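Local coordinates for NTF2-like nuclease/anti-CRISPR (Clostridia bacterium, PDB 7JTA), which acts as an anti-CRISPR protein that impairs SpyCas9 activity and relieves torsion in target plasmid DNA, probably as a nuclease, at residues A[18-24]-A[36-42]. Sequence-based numbering, arbitrary orientation.
With NO3 (nitrate ion), chain E.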
# COMPACT_ATOMS: atom_id res chain seq x y z
N ALA A 18 -18.10 -13.34 0.59
CA ALA A 18 -18.24 -14.78 0.75
C ALA A 18 -16.89 -15.47 0.67
O ALA A 18 -16.57 -16.33 1.49
CB ALA A 18 -19.20 -15.33 -0.30
N ASP A 19 -16.06 -15.07 -0.30
CA ASP A 19 -14.85 -15.80 -0.63
C ASP A 19 -13.56 -15.15 -0.15
O ASP A 19 -12.60 -15.87 0.14
CB ASP A 19 -14.77 -16.03 -2.14
CG ASP A 19 -15.86 -16.95 -2.65
OD1 ASP A 19 -16.21 -17.91 -1.93
OD2 ASP A 19 -16.38 -16.72 -3.77
N CYS A 20 -13.49 -13.82 -0.08
CA CYS A 20 -12.24 -13.16 0.29
C CYS A 20 -12.47 -12.07 1.32
O CYS A 20 -13.56 -11.51 1.44
CB CYS A 20 -11.54 -12.61 -0.96
SG CYS A 20 -10.80 -13.94 -1.95
N VAL A 21 -11.41 -11.77 2.08
CA VAL A 21 -11.42 -10.72 3.09
C VAL A 21 -10.10 -9.95 3.03
O VAL A 21 -9.03 -10.54 2.90
CB VAL A 21 -11.64 -11.31 4.50
CG1 VAL A 21 -10.68 -12.46 4.74
CG2 VAL A 21 -11.45 -10.24 5.56
N VAL A 22 -10.19 -8.62 3.11
CA VAL A 22 -9.01 -7.77 3.19
C VAL A 22 -8.64 -7.57 4.66
O VAL A 22 -9.42 -7.00 5.43
CB VAL A 22 -9.25 -6.42 2.50
CG1 VAL A 22 -8.08 -5.49 2.76
CG2 VAL A 22 -9.46 -6.62 1.02
N ILE A 23 -7.45 -8.02 5.03
CA ILE A 23 -6.99 -8.00 6.42
C ILE A 23 -5.95 -6.90 6.61
O ILE A 23 -5.14 -6.63 5.72
CB ILE A 23 -6.39 -9.36 6.84
CG1 ILE A 23 -7.39 -10.49 6.62
CG2 ILE A 23 -5.93 -9.31 8.28
CD1 ILE A 23 -6.81 -11.86 6.88
N GLU A 24 -6.00 -6.26 7.77
CA GLU A 24 -4.96 -5.36 8.23
C GLU A 24 -4.33 -5.93 9.49
O GLU A 24 -5.03 -6.44 10.37
CB GLU A 24 -5.50 -3.97 8.55
CG GLU A 24 -4.64 -3.27 9.59
CD GLU A 24 -5.28 -2.01 10.14
OE1 GLU A 24 -5.66 -2.01 11.33
OE2 GLU A 24 -5.42 -1.04 9.37
N GLN A 36 0.46 -3.84 7.76
CA GLN A 36 0.41 -4.81 6.68
C GLN A 36 -1.02 -5.01 6.20
O GLN A 36 -1.92 -5.25 7.01
CB GLN A 36 0.99 -6.15 7.12
CG GLN A 36 0.95 -7.22 6.04
CD GLN A 36 1.70 -8.47 6.44
OE1 GLN A 36 1.12 -9.44 6.93
NE2 GLN A 36 3.02 -8.46 6.24
N LEU A 37 -1.23 -4.90 4.89
CA LEU A 37 -2.51 -5.20 4.26
C LEU A 37 -2.39 -6.52 3.51
O LEU A 37 -1.48 -6.70 2.71
CB LEU A 37 -2.91 -4.08 3.29
CG LEU A 37 -3.16 -2.73 3.95
CD1 LEU A 37 -3.35 -1.66 2.90
CD2 LEU A 37 -4.37 -2.81 4.87
N SER A 38 -3.32 -7.44 3.79
CA SER A 38 -3.31 -8.75 3.17
C SER A 38 -4.69 -9.11 2.63
O SER A 38 -5.70 -8.49 2.98
CB SER A 38 -2.86 -9.83 4.16
OG SER A 38 -1.75 -9.39 4.91
N VAL A 39 -4.72 -10.12 1.77
CA VAL A 39 -5.95 -10.74 1.29
C VAL A 39 -5.99 -12.16 1.82
O VAL A 39 -5.05 -12.94 1.58
CB VAL A 39 -6.05 -10.72 -0.24
CG1 VAL A 39 -7.25 -11.53 -0.68
CG2 VAL A 39 -6.17 -9.30 -0.73
N GLY A 40 -7.05 -12.51 2.54
CA GLY A 40 -7.27 -13.86 3.01
C GLY A 40 -8.22 -14.59 2.07
O GLY A 40 -9.17 -14.01 1.56
N ILE A 41 -7.93 -15.87 1.83
CA ILE A 41 -8.73 -16.71 0.95
C ILE A 41 -9.57 -17.64 1.82
O ILE A 41 -9.03 -18.36 2.68
CB ILE A 41 -7.84 -17.52 -0.00
CG1 ILE A 41 -6.74 -16.64 -0.59
CG2 ILE A 41 -8.68 -18.13 -1.11
CD1 ILE A 41 -7.24 -15.54 -1.49
N LYS A 42 -10.88 -17.62 1.61
CA LYS A 42 -11.81 -18.39 2.41
C LYS A 42 -12.32 -19.59 1.62
O LYS A 42 -12.50 -19.52 0.40
CB LYS A 42 -12.98 -17.52 2.88
CG LYS A 42 -12.57 -16.47 3.90
CD LYS A 42 -13.54 -15.30 3.95
CE LYS A 42 -14.90 -15.71 4.50
NZ LYS A 42 -15.89 -14.61 4.35
N NO3 E . -0.95 -11.52 8.96
O1 NO3 E . -1.26 -11.02 7.84
O2 NO3 E . -1.77 -12.23 9.60
O3 NO3 E . 0.20 -11.30 9.45
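Ser38 O accepts the amide hydrogen of Ile23, with Ile23 N 2.7 Å from it, and also takes a CA-H...O contact from Val22. Ile23 O answers with Ser38 N at 2.8 Å, closing a hydrogen-bonded pair in the antiparallel hairpin of strands 20-29 and 32-42, the central two of a four-stranded meander. The next such pair joins Val21 and Gly40, where Gly40 N reaches Val21 O almost straight (171° at the hydrogen). Between these rungs Val22 faces Val39 in a non-hydrogen-bonded pair. On the face bearing Val21, Ile23 and Ser38, Gly40 has no side chain, and Val21 CG1, 4.1 Å from Gly40 CA, and Ile23 CD1 both come up to that atom.

The other face carries Cys20, Val22, Leu37, Val39 and Ile41 into a subunit interface. Cys20 SG forms a disulfide with Cys20 of the second subunit and touches Ile41 CD1 at 3.9 Å, while Val39 packs on Val39 of that subunit. Glu24 sets its CB against Leu37 CD2, and its carboxylate is held by salt bridges to Arg12 and Arg35. Where the strand pairing runs out, Lys42 N bonds Asp19 O at 2.9 Å. The Lys42 side chain, bent at chi3 (68°), folds back along residues 18-19; its NZ forms a salt bridge with Glu16 and a hydrogen bond with Thr17 O, beside a weak 3.4 Å bond to Ala18 O.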